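Local coordinates for beta-N-acetylhexosaminidase (Beutenbergia cavernae, PDB 5BU9), which probably hydrolyses terminal non-reducing N-acetyl-D-hexosamine residues from N-acetyl-beta-D-hexosaminides, as a member of glycoside hydrolase family 3, at residues L7-F15 / M308-Q317; G263-A272 / G292-D301. All coordinates share one frame; numbering follows the deposited sequence.

Contact 1. Residues L7-F15 / M308-Q317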
loop_
_atom_site.group_PDB
_atom_site.type_symbol
_atom_site.label_atom_id
_atom_site.label_comp_id
_atom_site.label_asym_id
_atom_site.label_seq_id
_atom_site.Cartn_x
_atom_site.Cartn_y
_atom_site.Cartn_z
ATOM N N LEU A 7 24.040 1.435 -3.595
ATOM C CA LEU A 7 23.043 0.868 -4.512
ATOM C C LEU A 7 22.122 -0.132 -3.810
ATOM O O LEU A 7 20.912 -0.024 -3.933
ATOM C CB LEU A 7 23.710 0.176 -5.698
ATOM C CG LEU A 7 22.677 -0.461 -6.619
ATOM C CD1 LEU A 7 21.705 0.592 -7.145
ATOM C CD2 LEU A 7 23.404 -1.118 -7.760
ATOM N N GLU A 8 22.713 -1.077 -3.065
ATOM C CA GLU A 8 21.964 -2.149 -2.397
ATOM C C GLU A 8 20.943 -1.550 -1.430
ATOM O O GLU A 8 19.786 -1.955 -1.393
ATOM C CB GLU A 8 22.907 -3.104 -1.638
ATOM C CG GLU A 8 23.703 -4.072 -2.514
ATOM C CD GLU A 8 24.877 -3.410 -3.238
ATOM O OE1 GLU A 8 25.450 -4.083 -4.125
ATOM O OE2 GLU A 8 25.232 -2.234 -2.939
ATOM N N GLN A 9 21.385 -0.560 -0.659
ATOM C CA GLN A 9 20.526 0.078 0.313
ATOM C C GLN A 9 19.410 0.888 -0.361
ATOM O O GLN A 9 18.296 0.927 0.158
ATOM C CB GLN A 9 21.358 0.957 1.239
ATOM C CG GLN A 9 22.225 0.155 2.203
ATOM C CD GLN A 9 23.260 1.026 2.855
ATOM O OE1 GLN A 9 23.606 2.064 2.314
ATOM N NE2 GLN A 9 23.755 0.623 4.023
ATOM N N ARG A 10 19.680 1.509 -1.512
ATOM C CA ARG A 10 18.628 2.264 -2.205
ATOM C C ARG A 10 17.553 1.322 -2.747
ATOM O O ARG A 10 16.357 1.552 -2.545
ATOM C CB ARG A 10 19.212 3.127 -3.333
ATOM C CG ARG A 10 20.141 4.223 -2.832
ATOM C CD ARG A 10 20.422 5.314 -3.875
ATOM N NE ARG A 10 21.007 4.821 -5.126
ATOM C CZ ARG A 10 22.310 4.601 -5.346
ATOM N NH1 ARG A 10 23.210 4.801 -4.403
ATOM N NH2 ARG A 10 22.728 4.173 -6.532
ATOM N N VAL A 11 17.978 0.241 -3.398
ATOM C CA VAL A 11 17.053 -0.795 -3.812
ATOM C C VAL A 11 16.239 -1.275 -2.598
ATOM O O VAL A 11 15.013 -1.382 -2.659
ATOM C CB VAL A 11 17.788 -1.953 -4.467
ATOM C CG1 VAL A 11 16.824 -3.095 -4.676
ATOM C CG2 VAL A 11 18.348 -1.513 -5.784
ATOM N N GLY A 12 16.922 -1.520 -1.486
ATOM C CA GLY A 12 16.275 -1.982 -0.274
ATOM C C GLY A 12 15.150 -1.063 0.141
ATOM O O GLY A 12 14.116 -1.521 0.618
ATOM N N GLN A 13 15.302 0.234 -0.088
ATOM C CA GLN A 13 14.213 1.157 0.252
ATOM C C GLN A 13 12.931 0.990 -0.579
ATOM O O GLN A 13 11.886 1.519 -0.186
ATOM C CB GLN A 13 14.696 2.601 0.107
ATOM C CG GLN A 13 15.761 2.937 1.059
ATOM C CD GLN A 13 15.262 2.968 2.481
ATOM O OE1 GLN A 13 14.260 3.619 2.783
ATOM N NE2 GLN A 13 15.949 2.249 3.362
ATOM N N LEU A 14 13.039 0.317 -1.737
ATOM C CA LEU A 14 11.927 0.094 -2.676
ATOM C C LEU A 14 11.104 -1.159 -2.345
ATOM O O LEU A 14 10.238 -1.579 -3.130
ATOM C CB LEU A 14 12.463 0.004 -4.115
ATOM C CG LEU A 14 13.408 1.127 -4.573
ATOM C CD1 LEU A 14 13.686 0.965 -6.065
ATOM C CD2 LEU A 14 12.822 2.518 -4.273
ATOM N N PHE A 15 11.363 -1.762 -1.183
ATOM C CA PHE A 15 10.613 -2.949 -0.774
ATOM C C PHE A 15 9.951 -2.807 0.597
ATOM O O PHE A 15 10.469 -2.140 1.498
ATOM C CB PHE A 15 11.516 -4.177 -0.771
ATOM C CG PHE A 15 11.828 -4.701 -2.142
ATOM C CD1 PHE A 15 12.844 -4.129 -2.907
ATOM C CD2 PHE A 15 11.122 -5.764 -2.667
ATOM C CE1 PHE A 15 13.146 -4.607 -4.170
ATOM C CE2 PHE A 15 11.415 -6.261 -3.936
ATOM C CZ PHE A 15 12.430 -5.685 -4.688
HETATM N N MSE A 308 13.921 -11.161 -4.865
HETATM C CA MSE A 308 13.416 -10.030 -5.637
HETATM C C MSE A 308 14.358 -8.861 -5.503
HETATM O O MSE A 308 14.680 -8.175 -6.474
HETATM C CB MSE A 308 12.022 -9.620 -5.174
HETATM C CG MSE A 308 10.996 -10.684 -5.449
HETATM SE SE MSE A 308 9.281 -10.355 -4.546
HETATM C CE MSE A 308 8.722 -8.823 -5.494
ATOM N N VAL A 309 14.788 -8.619 -4.274
ATOM C CA VAL A 309 15.754 -7.553 -4.018
ATOM C C VAL A 309 17.000 -7.812 -4.848
ATOM O O VAL A 309 17.512 -6.896 -5.496
ATOM C CB VAL A 309 16.094 -7.435 -2.516
ATOM C CG1 VAL A 309 17.308 -6.538 -2.308
ATOM C CG2 VAL A 309 14.884 -6.874 -1.759
ATOM N N ALA A 310 17.480 -9.060 -4.854
ATOM C CA ALA A 310 18.747 -9.361 -5.538
ATOM C C ALA A 310 18.604 -9.130 -7.030
ATOM O O ALA A 310 19.521 -8.640 -7.682
ATOM C CB ALA A 310 19.190 -10.784 -5.275
ATOM N N ALA A 311 17.444 -9.496 -7.562
ATOM C CA ALA A 311 17.195 -9.309 -8.973
ATOM C C ALA A 311 17.165 -7.817 -9.325
ATOM O O ALA A 311 17.657 -7.436 -10.384
ATOM C CB ALA A 311 15.908 -9.966 -9.368
ATOM N N VAL A 312 16.580 -6.988 -8.451
ATOM C CA VAL A 312 16.463 -5.561 -8.740
ATOM C C VAL A 312 17.852 -4.930 -8.655
ATOM O O VAL A 312 18.200 -4.119 -9.508
ATOM C CB VAL A 312 15.455 -4.847 -7.824
ATOM C CG1 VAL A 312 15.484 -3.341 -8.088
ATOM C CG2 VAL A 312 14.034 -5.371 -8.103
ATOM N N VAL A 313 18.662 -5.345 -7.677
ATOM C CA VAL A 313 20.048 -4.888 -7.593
ATOM C C VAL A 313 20.808 -5.270 -8.850
ATOM O O VAL A 313 21.472 -4.434 -9.454
ATOM C CB VAL A 313 20.789 -5.459 -6.356
ATOM C CG1 VAL A 313 22.310 -5.190 -6.482
ATOM C CG2 VAL A 313 20.275 -4.846 -5.108
ATOM N N ALA A 314 20.714 -6.536 -9.255
ATOM C CA ALA A 314 21.512 -6.996 -10.388
ATOM C C ALA A 314 21.120 -6.260 -11.669
ATOM O O ALA A 314 21.985 -5.927 -12.485
ATOM C CB ALA A 314 21.378 -8.497 -10.572
ATOM N N LYS A 315 19.833 -5.962 -11.849
ATOM C CA LYS A 315 19.449 -5.277 -13.089
ATOM C C LYS A 315 19.907 -3.799 -13.093
ATOM O O LYS A 315 20.255 -3.279 -14.132
ATOM C CB LYS A 315 17.949 -5.376 -13.321
ATOM C CG LYS A 315 17.460 -4.723 -14.669
ATOM C CD LYS A 315 15.970 -4.843 -14.816
ATOM C CE LYS A 315 15.435 -4.104 -16.029
ATOM N NZ LYS A 315 15.764 -4.768 -17.292
ATOM N N ALA A 316 19.922 -3.161 -11.925
ATOM C CA ALA A 316 20.434 -1.808 -11.781
ATOM C C ALA A 316 21.904 -1.801 -12.148
ATOM O O ALA A 316 22.362 -0.865 -12.763
ATOM C CB ALA A 316 20.240 -1.282 -10.355
ATOM N N GLN A 317 22.643 -2.845 -11.783
ATOM C CA GLN A 317 24.076 -2.877 -12.085
ATOM C C GLN A 317 24.389 -3.069 -13.603
ATOM O O GLN A 317 25.411 -2.592 -14.093
ATOM C CB GLN A 317 24.749 -3.969 -11.254
ATOM C CG GLN A 317 24.810 -3.687 -9.749
ATOM C CD GLN A 317 25.179 -4.942 -8.935
ATOM O OE1 GLN A 317 25.001 -6.078 -9.394
ATOM N NE2 GLN A 317 25.693 -4.736 -7.728
#
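Phe15 takes a methyl group of Val309 squarely onto its ring: CG2 of Val309 stands 3.6 Å from the centroid of the Phe15 ring and 12° off its normal, a CH-pi contact over the face. A second valine, Val312, comes to the ring edge instead, its CG2 lying 3.8 Å from Phe15 CZ near the ring plane. The CB of selenomethionine Met308 reaches Phe15 CE2 obliquely, at 3.6 Å. Were Phe15 replaced by an alanine, Val309 CG2 would probably lose the face it rests on, and a gap is likely to open against Met308 and Val312. Four residues before Phe15, Val11 presses CG1 against CG1 of Val312 at 3.7 Å; with that branch anti to the backbone N (chi1 171°), CG2 is turned to Val313, whose own CG2 also lies against Val11 CB. Farther along, Leu7 spreads its two methyl groups over the end of the patch, CD1 on the CB of Ala316 and CD2 against CG of Gln317, the latter at 3.5 Å.

Behind this shell, helix 7-12 and helix 305-318 pass with their axes 9.5 Å apart and their N-to-C directions 127° from each other. Gly12 to Phe15 form a type I beta turn that carries the chain into strand 15-20, bringing the ring beside the barrel wall, where Val296 and Val298 also touch it. Helix 281-291 touches Met308 and Val312 through Ala285, and the salt bridge of Arg10 with Asp327 ties helix 7-12 to helix 320-336. Beyond Leu7, Glu8 OE1 and Gln317 NE2 stay 3.7 Å apart, too far for a hydrogen bond. Cohesion therefore rests on aliphatic groups packed against one another and round one aromatic ring, with no polar bond between the segments.

Contact 2. Residues G263-A272 / G292-D301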
loop_
_atom_site.group_PDB
_atom_site.type_symbol
_atom_site.label_atom_id
_atom_site.label_comp_id
_atom_site.label_asym_id
_atom_site.label_seq_id
_atom_site.Cartn_x
_atom_site.Cartn_y
_atom_site.Cartn_z
ATOM N N GLY A 263 4.036 11.662 -5.015
ATOM C CA GLY A 263 4.451 10.933 -3.828
ATOM C C GLY A 263 4.840 9.510 -4.152
ATOM O O GLY A 263 5.303 9.218 -5.264
ATOM N N VAL A 264 4.634 8.621 -3.190
ATOM C CA VAL A 264 5.127 7.265 -3.272
ATOM C C VAL A 264 4.044 6.306 -3.764
ATOM O O VAL A 264 2.924 6.283 -3.218
ATOM C CB VAL A 264 5.673 6.841 -1.908
ATOM C CG1 VAL A 264 5.883 5.354 -1.863
ATOM C CG2 VAL A 264 6.961 7.623 -1.587
ATOM N N VAL A 265 4.362 5.548 -4.815
ATOM C CA VAL A 265 3.463 4.551 -5.379
ATOM C C VAL A 265 3.809 3.173 -4.798
ATOM O O VAL A 265 4.947 2.719 -4.910
ATOM C CB VAL A 265 3.540 4.499 -6.915
ATOM C CG1 VAL A 265 2.730 3.310 -7.437
ATOM C CG2 VAL A 265 3.056 5.801 -7.523
ATOM N N VAL A 266 2.823 2.521 -4.193
ATOM C CA VAL A 266 2.984 1.207 -3.557
ATOM C C VAL A 266 2.204 0.188 -4.357
ATOM O O VAL A 266 1.074 0.475 -4.754
ATOM C CB VAL A 266 2.500 1.251 -2.097
ATOM C CG1 VAL A 266 2.817 -0.057 -1.337
ATOM C CG2 VAL A 266 3.131 2.435 -1.424
ATOM N N THR A 267 2.790 -0.975 -4.645
ATOM C CA THR A 267 2.006 -2.047 -5.268
ATOM C C THR A 267 1.055 -2.646 -4.249
ATOM O O THR A 267 1.287 -2.582 -3.031
ATOM C CB THR A 267 2.852 -3.226 -5.831
ATOM O OG1 THR A 267 3.526 -3.883 -4.749
ATOM C CG2 THR A 267 3.856 -2.758 -6.873
ATOM N N ASP A 268 -0.018 -3.246 -4.752
ATOM C CA ASP A 268 -0.754 -4.231 -3.974
ATOM C C ASP A 268 0.251 -5.394 -3.687
ATOM O O ASP A 268 1.319 -5.488 -4.316
ATOM C CB ASP A 268 -1.996 -4.684 -4.754
ATOM C CG ASP A 268 -2.988 -5.490 -3.905
ATOM O OD1 ASP A 268 -2.704 -5.808 -2.728
ATOM O OD2 ASP A 268 -4.054 -5.841 -4.450
ATOM N N ASP A 269 -0.030 -6.245 -2.718
ATOM C CA ASP A 269 0.864 -7.371 -2.479
ATOM C C ASP A 269 1.120 -8.167 -3.750
ATOM O O ASP A 269 0.167 -8.604 -4.366
ATOM C CB ASP A 269 0.285 -8.340 -1.447
ATOM C CG ASP A 269 1.048 -9.645 -1.447
ATOM O OD1 ASP A 269 2.219 -9.608 -0.999
ATOM O OD2 ASP A 269 0.525 -10.660 -1.985
ATOM N N VAL A 270 2.374 -8.376 -4.155
ATOM C CA VAL A 270 2.632 -9.180 -5.356
ATOM C C VAL A 270 3.244 -10.534 -5.001
ATOM O O VAL A 270 3.605 -11.312 -5.888
ATOM C CB VAL A 270 3.539 -8.432 -6.342
ATOM C CG1 VAL A 270 2.797 -7.212 -6.901
ATOM C CG2 VAL A 270 4.886 -8.032 -5.659
ATOM N N SER A 271 3.398 -10.802 -3.708
ATOM C CA SER A 271 4.092 -12.010 -3.247
ATOM C C SER A 271 3.290 -13.287 -3.522
ATOM O O SER A 271 3.871 -14.258 -3.986
ATOM C CB SER A 271 4.446 -11.919 -1.745
ATOM O OG SER A 271 3.340 -12.145 -0.882
ATOM N N ALA A 272 1.981 -13.308 -3.236
ATOM C CA ALA A 272 1.217 -14.549 -3.385
ATOM C C ALA A 272 -0.095 -14.388 -4.180
ATOM O O ALA A 272 -0.725 -15.384 -4.556
ATOM C CB ALA A 272 0.925 -15.151 -2.003
ATOM N N GLY A 292 6.720 2.674 -12.629
ATOM C CA GLY A 292 6.820 3.915 -11.873
ATOM C C GLY A 292 6.536 3.659 -10.394
ATOM O O GLY A 292 6.245 4.581 -9.661
ATOM N N THR A 293 6.579 2.395 -9.971
ATOM C CA THR A 293 6.394 2.019 -8.575
ATOM C C THR A 293 7.584 2.395 -7.687
ATOM O O THR A 293 8.739 2.174 -8.066
ATOM C CB THR A 293 6.212 0.514 -8.452
ATOM O OG1 THR A 293 5.017 0.134 -9.129
ATOM C CG2 THR A 293 6.138 0.090 -6.994
ATOM N N ASP A 294 7.319 2.915 -6.495
ATOM C CA ASP A 294 8.401 3.173 -5.513
ATOM C C ASP A 294 8.524 2.120 -4.413
ATOM O O ASP A 294 9.610 1.865 -3.884
ATOM C CB ASP A 294 8.193 4.547 -4.889
ATOM C CG ASP A 294 7.893 5.620 -5.950
ATOM O OD1 ASP A 294 8.680 5.768 -6.928
ATOM O OD2 ASP A 294 6.841 6.277 -5.839
ATOM N N ILE A 295 7.425 1.472 -4.060
ATOM C CA ILE A 295 7.543 0.416 -3.053
ATOM C C ILE A 295 6.796 -0.853 -3.495
ATOM O O ILE A 295 5.595 -0.821 -3.772
ATOM C CB ILE A 295 7.047 0.902 -1.658
ATOM C CG1 ILE A 295 7.926 2.040 -1.117
ATOM C CG2 ILE A 295 6.963 -0.292 -0.668
ATOM C CD1 ILE A 295 7.429 2.638 0.253
ATOM N N VAL A 296 7.532 -1.956 -3.583
ATOM C CA VAL A 296 6.975 -3.246 -3.937
ATOM C C VAL A 296 6.582 -3.957 -2.649
ATOM O O VAL A 296 7.435 -4.237 -1.783
ATOM C CB VAL A 296 7.982 -4.063 -4.750
ATOM C CG1 VAL A 296 7.401 -5.433 -5.125
ATOM C CG2 VAL A 296 8.419 -3.269 -6.014
ATOM N N LEU A 297 5.291 -4.225 -2.497
ATOM C CA LEU A 297 4.785 -4.833 -1.279
ATOM C C LEU A 297 4.958 -6.350 -1.362
ATOM O O LEU A 297 4.454 -6.978 -2.287
ATOM C CB LEU A 297 3.323 -4.448 -1.070
ATOM C CG LEU A 297 2.649 -5.026 0.181
ATOM C CD1 LEU A 297 3.359 -4.566 1.432
ATOM C CD2 LEU A 297 1.167 -4.668 0.211
ATOM N N VAL A 298 5.706 -6.935 -0.428
ATOM C CA VAL A 298 5.913 -8.398 -0.380
ATOM C C VAL A 298 5.452 -8.893 1.001
ATOM O O VAL A 298 6.263 -9.165 1.868
ATOM C CB VAL A 298 7.393 -8.755 -0.665
ATOM C CG1 VAL A 298 7.571 -10.238 -0.875
ATOM C CG2 VAL A 298 7.881 -8.005 -1.903
ATOM N N SER A 299 4.135 -8.983 1.204
ATOM C CA SER A 299 3.560 -9.172 2.539
ATOM C C SER A 299 3.186 -10.618 2.851
ATOM O O SER A 299 3.715 -11.204 3.795
ATOM C CB SER A 299 2.326 -8.284 2.699
ATOM O OG SER A 299 1.460 -8.400 1.566
ATOM N N ALA A 300 2.280 -11.191 2.054
ATOM C CA ALA A 300 1.728 -12.516 2.341
ATOM C C ALA A 300 2.855 -13.541 2.432
ATOM O O ALA A 300 2.895 -14.343 3.351
ATOM C CB ALA A 300 0.669 -12.941 1.245
ATOM N N ASP A 301 3.770 -13.517 1.461
ATOM C CA ASP A 301 4.844 -14.499 1.434
ATOM C C ASP A 301 6.188 -13.798 1.427
ATOM O O ASP A 301 6.761 -13.587 0.363
ATOM C CB ASP A 301 4.707 -15.403 0.208
ATOM C CG ASP A 301 5.838 -16.434 0.087
ATOM O OD1 ASP A 301 6.630 -16.583 1.045
ATOM O OD2 ASP A 301 5.908 -17.112 -0.982
HETATM O O HOH W 1 4.473 -16.813 -3.120
#
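Val265 and Thr267 are joined by backbone bonds to Asp294 and Ile295 of the neighbouring, roughly parallel chain. The carbonyl of Val265 serves two donors: Asp294 N, in the carbonyl plane on a lone pair, and Ile295 N, 2.9 Å from Val265 O and tilted somewhat from that plane. Thr267 N returns a nearly axial bond to Ile295 O, and beyond the strand Val270 N bonds to Leu297 O.

Side chains extend this pairing at both ends. Asp294 OD2 receives Val265 N at 2.8 Å on its anti side; Arg256 forms a salt bridge with the same oxygen, while Arg332 takes OD1, so the charge of the buried carboxylate is probably offset by the two arginines. With chi1 at 64°, Thr267 OG1 sits between its own N and carbonyl carbon, where it accepts Leu297 N at 2.9 Å (170° at the hydrogen) and donates to Asp268 O, standing in for a strand carbonyl.

These are adjacent strands of the TIM barrel of family 3 glycosidases, joined through helix 281-291 in a beta-alpha-beta crossover. Gly292 ends that helix in a Schellman motif.

Past the strand ends, a carboxylate organises the loops. Asp269 OD1 gathers three firm donors from different directions. Ser299 N lies 3.0 Å from Asp269 OD1, almost on its C-O axis. Ser271 OG reaches the syn lone pair of Asp269 OD1 at 2.8 Å, and Ser271 N comes from above the plane, closing an Asx turn. Ser271 OG also accepts Asp301 N at 2.7 Å; a water donates to both Ser271 O and Asp301 OD2.

Apolar side chains add to this. Val264 CG1 meets Ile295 CD1 at 3.8 Å, and the side chains of Val270 and Val296 cross at about a right angle, meeting through CG2 and CG1.

Contacts 1 and 2 belong to one barrel, their centres about 14 Å apart. Strand 296-298 of contact 2 leads along the chain into helix 305-318 of contact 1, while strand 15-20, which follows helix 7-12, pairs with strand 296-298 and helps close the barrel. They meet directly: Leu14 O lies 2.8 Å from Val296 N, a probable hydrogen bond, and Met308 CE packs 3.7 Å from Val296 CG1. Contact 1 joins helices outside the barrel to the start of strand 15-20; contact 2 lies in the wall itself. A glycerol, probably from the crystallisation liquor, hydrogen-bonds Asp268 at the C-terminal end of strand 264-267, the barrel end where TIM-barrel enzymes keep their active sites.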